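Local structure of acetone carboxylase alpha subunit (Xanthobacter autotrophicus Py2, 5M45) at residues K120-N125 with D767-F773; F380-K384 with Q772-E776. The protein forms the alpha subunit of acetone carboxylase, a multi-subunit enzyme, and belongs to the hydantoinase B/oxoprolinase family. Residues are numbered along the deposited sequence.

Interaction 1 of 2, residues K120-N125 with D767-F773; sequences KYMIEN and DVHTVQF. With MG (magnesium ion), chain Q; AE4 (3,6,9,12,15-pentaoxaheptadecan-1-ol), chain P.
A side-chain amide can stand in for a strand neighbour, as the end of this helix illustrates. Residues 120-124 are the last turn or so of helix 111-124; 767-773 runs past in roughly the opposite sense, extended from Val768 to Gln772 after a left-handed Asp767, with CA atoms 6.4 Å apart at Tyr121-Val771 and 5.9 Å at Asn125-His769. Lys120, ttt beyond an m chi1, lays its CD against the ring edge of Phe773 (CE1, 3.8 Å) and sends NZ to O19 of the bound AE4 (2.9 Å), Asp100 being its salt-bridge partner. Lys120 O meets Val771 CG2 at 3.8 Å. Tyr121 (t) brings OH within 3.8 Å of Val768 CG1, and that hydroxyl bonds to His218 and Arg222 of the second subunit. Glu124 CB packs on Val771 CG2 (4.1 Å), its carboxylate paired with Lys25. Asn125 (m) leaves the helical conformation: OD1 accepts from His769 N (2.8 Å) and His769 ND1 (3.0 Å), while ND2 donates to His769 O (2.8 Å) and Tyr121 O (2.9 Å). A water links Asn125 O (2.8 Å) to Asp767 OD1 (2.9 Å); Asp767 OD2 hydrogen-bonds His218 and salt-bridges Arg214 of the second subunit. Val768 O binds magnesium at 2.3 Å; Ser763 O and a water are further ligands. Helix 24-38 flanks the contact, Arg28 touching both Lys120 and Val771, with the tail along the last turn of helix 111-124.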
loop_
_atom_site.group_PDB
_atom_site.type_symbol
_atom_site.label_atom_id
_atom_site.label_comp_id
_atom_site.label_asym_id
_atom_site.label_seq_id
_atom_site.Cartn_x
_atom_site.Cartn_y
_atom_site.Cartn_z
ATOM N N LYS A 120 -4.083 -22.973 1.578
ATOM C CA LYS A 120 -3.859 -23.587 2.886
ATOM C C LYS A 120 -3.866 -22.547 4.042
ATOM O O LYS A 120 -4.316 -22.857 5.156
ATOM C CB LYS A 120 -2.576 -24.437 2.877
ATOM C CG LYS A 120 -2.687 -25.663 1.980
ATOM C CD LYS A 120 -1.338 -26.276 1.596
ATOM C CE LYS A 120 -1.500 -27.260 0.452
ATOM N NZ LYS A 120 -0.240 -27.914 0.060
ATOM N N TYR A 121 -3.389 -21.323 3.783
ATOM C CA TYR A 121 -3.512 -20.237 4.756
ATOM C C TYR A 121 -5.006 -19.946 5.097
ATOM O O TYR A 121 -5.369 -19.758 6.269
ATOM C CB TYR A 121 -2.805 -18.957 4.266
ATOM C CG TYR A 121 -2.766 -17.832 5.290
ATOM C CD1 TYR A 121 -1.752 -17.775 6.247
ATOM C CD2 TYR A 121 -3.744 -16.845 5.326
ATOM C CE1 TYR A 121 -1.702 -16.750 7.187
ATOM C CE2 TYR A 121 -3.700 -15.800 6.265
ATOM C CZ TYR A 121 -2.688 -15.759 7.194
ATOM O OH TYR A 121 -2.631 -14.776 8.132
ATOM N N MET A 122 -5.848 -19.874 4.077
ATOM C CA MET A 122 -7.309 -19.726 4.279
ATOM C C MET A 122 -7.902 -20.870 5.088
ATOM O O MET A 122 -8.728 -20.656 5.996
ATOM C CB MET A 122 -8.065 -19.543 2.933
ATOM C CG MET A 122 -7.691 -18.257 2.168
ATOM S SD MET A 122 -8.769 -17.832 0.779
ATOM C CE MET A 122 -8.141 -18.845 -0.535
ATOM N N ILE A 123 -7.477 -22.079 4.787
ATOM C CA ILE A 123 -7.923 -23.278 5.522
ATOM C C ILE A 123 -7.548 -23.152 7.008
ATOM O O ILE A 123 -8.397 -23.253 7.893
ATOM C CB ILE A 123 -7.326 -24.564 4.898
ATOM C CG1 ILE A 123 -7.902 -24.762 3.495
ATOM C CG2 ILE A 123 -7.627 -25.778 5.788
ATOM C CD1 ILE A 123 -7.360 -25.949 2.726
ATOM N N GLU A 124 -6.282 -22.869 7.265
ATOM C CA GLU A 124 -5.725 -22.856 8.610
ATOM C C GLU A 124 -6.170 -21.667 9.463
ATOM O O GLU A 124 -6.099 -21.731 10.692
ATOM C CB GLU A 124 -4.216 -22.829 8.473
ATOM C CG GLU A 124 -3.443 -23.254 9.661
ATOM C CD GLU A 124 -3.621 -24.720 10.104
ATOM O OE1 GLU A 124 -2.875 -25.018 11.061
ATOM O OE2 GLU A 124 -4.445 -25.584 9.655
ATOM N N ASN A 125 -6.599 -20.568 8.834
ATOM C CA ASN A 125 -7.027 -19.367 9.560
ATOM C C ASN A 125 -8.571 -19.148 9.568
ATOM O O ASN A 125 -9.061 -18.071 9.942
ATOM C CB ASN A 125 -6.302 -18.166 9.007
ATOM C CG ASN A 125 -4.837 -18.163 9.401
ATOM O OD1 ASN A 125 -4.484 -17.633 10.463
ATOM N ND2 ASN A 125 -3.991 -18.813 8.606
ATOM N N ASP A 767 -4.288 -13.606 15.905
ATOM C CA ASP A 767 -5.116 -14.476 15.026
ATOM C C ASP A 767 -4.380 -15.010 13.764
ATOM O O ASP A 767 -5.036 -15.540 12.877
ATOM C CB ASP A 767 -6.428 -13.763 14.605
ATOM C CG ASP A 767 -7.502 -14.726 13.998
ATOM O OD1 ASP A 767 -7.700 -15.834 14.602
ATOM O OD2 ASP A 767 -8.144 -14.364 12.950
ATOM N N VAL A 768 -3.057 -14.896 13.688
ATOM C CA VAL A 768 -2.281 -15.388 12.548
ATOM C C VAL A 768 -1.732 -16.811 12.817
ATOM O O VAL A 768 -0.952 -17.034 13.769
ATOM C CB VAL A 768 -1.118 -14.424 12.193
ATOM C CG1 VAL A 768 -0.260 -14.987 11.070
ATOM C CG2 VAL A 768 -1.682 -13.043 11.791
ATOM N N HIS A 769 -2.131 -17.762 11.978
ATOM C CA HIS A 769 -1.654 -19.146 12.058
ATOM C C HIS A 769 -0.890 -19.478 10.772
ATOM O O HIS A 769 -1.493 -19.551 9.702
ATOM C CB HIS A 769 -2.847 -20.090 12.180
ATOM C CG HIS A 769 -3.757 -19.768 13.321
ATOM N ND1 HIS A 769 -4.711 -18.760 13.259
ATOM C CD2 HIS A 769 -3.834 -20.288 14.570
ATOM C CE1 HIS A 769 -5.351 -18.701 14.417
ATOM N NE2 HIS A 769 -4.833 -19.613 15.224
ATOM N N THR A 770 0.424 -19.651 10.852
ATOM C CA THR A 770 1.201 -19.886 9.636
ATOM C C THR A 770 1.258 -21.384 9.349
ATOM O O THR A 770 1.173 -22.212 10.272
ATOM C CB THR A 770 2.630 -19.288 9.716
ATOM O OG1 THR A 770 3.249 -19.688 10.929
ATOM C CG2 THR A 770 2.614 -17.796 9.738
ATOM N N VAL A 771 1.381 -21.748 8.075
ATOM C CA VAL A 771 1.420 -23.161 7.673
ATOM C C VAL A 771 2.883 -23.592 7.538
ATOM O O VAL A 771 3.659 -22.915 6.884
ATOM C CB VAL A 771 0.652 -23.406 6.349
ATOM C CG1 VAL A 771 0.516 -24.922 6.075
ATOM C CG2 VAL A 771 -0.718 -22.742 6.406
ATOM N N GLN A 772 3.236 -24.734 8.120
ATOM C CA GLN A 772 4.623 -25.171 8.123
ATOM C C GLN A 772 4.849 -26.192 6.991
ATOM O O GLN A 772 4.101 -27.177 6.890
ATOM C CB GLN A 772 4.929 -25.774 9.485
ATOM C CG GLN A 772 6.412 -25.971 9.746
ATOM C CD GLN A 772 7.199 -24.673 9.671
ATOM O OE1 GLN A 772 8.217 -24.564 8.968
ATOM N NE2 GLN A 772 6.714 -23.663 10.374
ATOM N N PHE A 773 5.831 -25.941 6.117
ATOM C CA PHE A 773 6.132 -26.838 4.988
ATOM C C PHE A 773 7.532 -27.470 5.046
ATOM O O PHE A 773 7.803 -28.343 4.236
ATOM C CB PHE A 773 5.973 -26.114 3.624
ATOM C CG PHE A 773 4.627 -25.514 3.388
ATOM C CD1 PHE A 773 3.584 -26.262 2.816
ATOM C CD2 PHE A 773 4.386 -24.212 3.709
ATOM C CE1 PHE A 773 2.326 -25.693 2.619
ATOM C CE2 PHE A 773 3.136 -23.611 3.451
ATOM C CZ PHE A 773 2.104 -24.366 2.929
HETATM MG MG MG Q . 0.502 -17.199 15.593
HETATM C C2 AE4 P . 8.384 -35.346 7.948
HETATM C C3 AE4 P . 6.968 -34.821 8.180
HETATM O O4 AE4 P . 6.131 -35.220 7.090
HETATM C C5 AE4 P . 4.719 -35.204 7.353
HETATM C C6 AE4 P . 3.932 -34.948 6.062
HETATM O O7 AE4 P . 3.328 -33.645 6.033
HETATM C C8 AE4 P . 4.287 -32.590 5.854
HETATM C C9 AE4 P . 3.574 -31.251 5.920
HETATM C C11 AE4 P . 4.224 -30.033 3.947
HETATM O O10 AE4 P . 3.241 -30.837 4.595
HETATM C C12 AE4 P . 4.422 -30.544 2.530
HETATM O O13 AE4 P . 3.463 -29.960 1.646
HETATM C C14 AE4 P . 3.930 -29.922 0.304
HETATM C C15 AE4 P . 2.804 -29.482 -0.625
HETATM O O16 AE4 P . 2.581 -28.085 -0.430
HETATM C C17 AE4 P . 3.209 -27.247 -1.393
HETATM C C18 AE4 P . 2.718 -25.824 -1.152
HETATM O O19 AE4 P . 1.275 -25.783 -1.246
HETATM O O HOH W 1 -8.029 -17.915 12.576
HETATM O O HOH W 2 -0.712 -15.424 16.534
#

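Interaction 2 of 2, residues F380-K384 with Q772-E776; sequences FRLPK and QFVEE. With AE4 (3,6,9,12,15-pentaoxaheptadecan-1-ol), chain P.
The last residues of a chain can join a sheet without forming a regular strand, as 772-776 does here. Gln772 is extended, but Phe773 (-117/-12) departs from that conformation before the chain extends again at Val774. The m side chain of Phe773 leads away from 380-384, and its CE1 lies 3.8 Å from AE4 C18; Phe773 O accepts a hydrogen bond from a water (3.2 Å), which in turn accepts from Phe380 N (3.0 Å). Val774 (m) points toward the strand, placing CG1 3.8 Å from Phe380 CB and CG2 4.2 Å from Leu382 CG. Glu775 is bridged to Arg381, CA to CA 4.6 Å: Glu775 N donates to Phe380 O (3.0 Å), Leu382 N donates to Glu775 O (2.9 Å), and Arg381 CA adds a CA-H...O contact to that same Glu775 O (3.3 Å). The carboxylate of Glu775 pairs with Arg331. At the C-terminal Glu776, OXT accepts from Lys384 N (3.1 Å), and a water joins its O (2.5 Å) to Arg381 NE (2.8 Å), whose guanidinium is salt-bridged to Glu335 and Asp333. A second water links Glu776 OE2 (2.8 Å) to Lys384 NZ (2.7 Å); Asn389 also bonds to OE2, and Pro390 O and Asp761 to NZ. Arg381 bonds on one side to Leu332 and Phe334 of strand 330-333 and its continuation, while Phe380 O and Leu382 N face the other, where Glu775 binds. The result is a single parallel beta bridge, by which the C-terminal tail adds to the edge of a mixed sheet, alongside strand 378-381, its outermost strand within this chain.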
loop_
_atom_site.group_PDB
_atom_site.type_symbol
_atom_site.label_atom_id
_atom_site.label_comp_id
_atom_site.label_asym_id
_atom_site.label_seq_id
_atom_site.Cartn_x
_atom_site.Cartn_y
_atom_site.Cartn_z
ATOM N N PHE A 380 12.881 -30.886 3.137
ATOM C CA PHE A 380 13.611 -29.623 3.112
ATOM C C PHE A 380 13.894 -29.136 4.525
ATOM O O PHE A 380 13.027 -29.209 5.390
ATOM C CB PHE A 380 12.832 -28.513 2.378
ATOM C CG PHE A 380 12.400 -28.840 0.958
ATOM C CD1 PHE A 380 13.232 -28.573 -0.133
ATOM C CD2 PHE A 380 11.104 -29.310 0.698
ATOM C CE1 PHE A 380 12.809 -28.803 -1.441
ATOM C CE2 PHE A 380 10.670 -29.530 -0.604
ATOM C CZ PHE A 380 11.540 -29.292 -1.668
ATOM N N ARG A 381 15.120 -28.651 4.750
ATOM C CA ARG A 381 15.481 -27.991 6.012
ATOM C C ARG A 381 16.058 -26.583 5.739
ATOM O O ARG A 381 17.149 -26.452 5.149
ATOM C CB ARG A 381 16.446 -28.842 6.863
ATOM C CG ARG A 381 16.922 -28.122 8.123
ATOM C CD ARG A 381 17.499 -29.033 9.220
ATOM N NE ARG A 381 17.871 -28.268 10.428
ATOM C CZ ARG A 381 18.984 -27.528 10.588
ATOM N NH1 ARG A 381 19.912 -27.440 9.644
ATOM N NH2 ARG A 381 19.181 -26.879 11.733
ATOM N N LEU A 382 15.307 -25.559 6.161
ATOM C CA LEU A 382 15.649 -24.156 5.975
ATOM C C LEU A 382 15.649 -23.466 7.337
ATOM O O LEU A 382 14.577 -23.151 7.878
ATOM C CB LEU A 382 14.636 -23.436 5.063
ATOM C CG LEU A 382 14.112 -24.031 3.748
ATOM C CD1 LEU A 382 13.326 -23.003 2.920
ATOM C CD2 LEU A 382 15.213 -24.611 2.946
ATOM N N PRO A 383 16.839 -23.236 7.916
ATOM C CA PRO A 383 16.833 -22.691 9.269
ATOM C C PRO A 383 16.120 -21.335 9.372
ATOM O O PRO A 383 16.267 -20.511 8.481
ATOM C CB PRO A 383 18.317 -22.591 9.611
ATOM C CG PRO A 383 18.923 -23.688 8.830
ATOM C CD PRO A 383 18.184 -23.641 7.503
ATOM N N LYS A 384 15.325 -21.155 10.426
ATOM C CA LYS A 384 14.529 -19.931 10.626
ATOM C C LYS A 384 15.431 -18.724 10.826
ATOM O O LYS A 384 16.347 -18.745 11.635
ATOM C CB LYS A 384 13.583 -20.119 11.854
ATOM C CG LYS A 384 12.495 -19.056 12.069
ATOM C CD LYS A 384 11.539 -18.920 10.881
ATOM C CE LYS A 384 10.361 -17.979 11.197
ATOM N NZ LYS A 384 9.492 -17.765 10.003
ATOM N N GLN A 772 3.236 -24.734 8.120
ATOM C CA GLN A 772 4.623 -25.171 8.123
ATOM C C GLN A 772 4.849 -26.192 6.991
ATOM O O GLN A 772 4.101 -27.177 6.890
ATOM C CB GLN A 772 4.929 -25.774 9.485
ATOM C CG GLN A 772 6.412 -25.971 9.746
ATOM C CD GLN A 772 7.199 -24.673 9.671
ATOM O OE1 GLN A 772 8.217 -24.564 8.968
ATOM N NE2 GLN A 772 6.714 -23.663 10.374
ATOM N N PHE A 773 5.831 -25.941 6.117
ATOM C CA PHE A 773 6.132 -26.838 4.988
ATOM C C PHE A 773 7.532 -27.470 5.046
ATOM O O PHE A 773 7.803 -28.343 4.236
ATOM C CB PHE A 773 5.973 -26.114 3.624
ATOM C CG PHE A 773 4.627 -25.514 3.388
ATOM C CD1 PHE A 773 3.584 -26.262 2.816
ATOM C CD2 PHE A 773 4.386 -24.212 3.709
ATOM C CE1 PHE A 773 2.326 -25.693 2.619
ATOM C CE2 PHE A 773 3.136 -23.611 3.451
ATOM C CZ PHE A 773 2.104 -24.366 2.929
ATOM N N VAL A 774 8.419 -27.002 5.931
ATOM C CA VAL A 774 9.815 -27.435 5.993
ATOM C C VAL A 774 10.232 -27.630 7.461
ATOM O O VAL A 774 9.534 -27.183 8.370
ATOM C CB VAL A 774 10.779 -26.414 5.339
ATOM C CG1 VAL A 774 10.348 -26.076 3.915
ATOM C CG2 VAL A 774 10.852 -25.106 6.134
ATOM N N GLU A 775 11.358 -28.283 7.677
ATOM C CA GLU A 775 12.027 -28.306 8.981
ATOM C C GLU A 775 12.803 -27.015 9.080
ATOM O O GLU A 775 13.381 -26.585 8.091
ATOM C CB GLU A 775 12.990 -29.497 9.109
ATOM C CG GLU A 775 12.297 -30.837 9.087
ATOM C CD GLU A 775 13.282 -31.998 8.982
ATOM O OE1 GLU A 775 14.357 -31.954 9.651
ATOM O OE2 GLU A 775 12.988 -32.943 8.208
ATOM N N GLU A 776 12.796 -26.384 10.264
ATOM C CA GLU A 776 13.437 -25.067 10.430
ATOM C C GLU A 776 14.255 -24.860 11.700
ATOM O O GLU A 776 14.662 -25.843 12.293
ATOM C CB GLU A 776 12.416 -23.947 10.231
ATOM C CG GLU A 776 11.315 -23.928 11.239
ATOM C CD GLU A 776 10.361 -22.778 11.002
ATOM O OE1 GLU A 776 9.877 -22.255 12.032
ATOM O OE2 GLU A 776 10.091 -22.372 9.837
ATOM O OXT GLU A 776 14.631 -23.706 12.061
HETATM C C2 AE4 P . 8.384 -35.346 7.948
HETATM C C3 AE4 P . 6.968 -34.821 8.180
HETATM O O4 AE4 P . 6.131 -35.220 7.090
HETATM C C5 AE4 P . 4.719 -35.204 7.353
HETATM C C6 AE4 P . 3.932 -34.948 6.062
HETATM O O7 AE4 P . 3.328 -33.645 6.033
HETATM C C8 AE4 P . 4.287 -32.590 5.854
HETATM C C9 AE4 P . 3.574 -31.251 5.920
HETATM C C11 AE4 P . 4.224 -30.033 3.947
HETATM O O10 AE4 P . 3.241 -30.837 4.595
HETATM C C12 AE4 P . 4.422 -30.544 2.530
HETATM O O13 AE4 P . 3.463 -29.960 1.646
HETATM C C14 AE4 P . 3.930 -29.922 0.304
HETATM C C15 AE4 P . 2.804 -29.482 -0.625
HETATM O O16 AE4 P . 2.581 -28.085 -0.430
HETATM C C17 AE4 P . 3.209 -27.247 -1.393
HETATM C C18 AE4 P . 2.718 -25.824 -1.152
HETATM O O19 AE4 P . 1.275 -25.783 -1.246
HETATM O O HOH W 3 9.961 -30.720 3.876
HETATM O O HOH W 4 15.788 -28.099 12.232
HETATM O O HOH W 5 8.402 -20.216 9.424
#

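In the fold
One C-terminal tail makes both contacts, passing from a helix end to a sheet edge, with Gln772 and Phe773 common to the two segments. Interactions 1 and 2 bury equal area, 418 Å² each, both are partly buried, and their centres lie 15 Å apart on the same side of the chain's centre. Their chemistry follows the partner. Against the helix, the direct hydrogen bonds between the segments all involve the Asn125 side chain; against the strand the direct ones run between main-chain atoms, including the terminal carboxylate. Interaction 1 also reaches the second subunit, whereas no other protein chain touches interaction 2. Phe773, in the AE4 pocket, lies where the two meet.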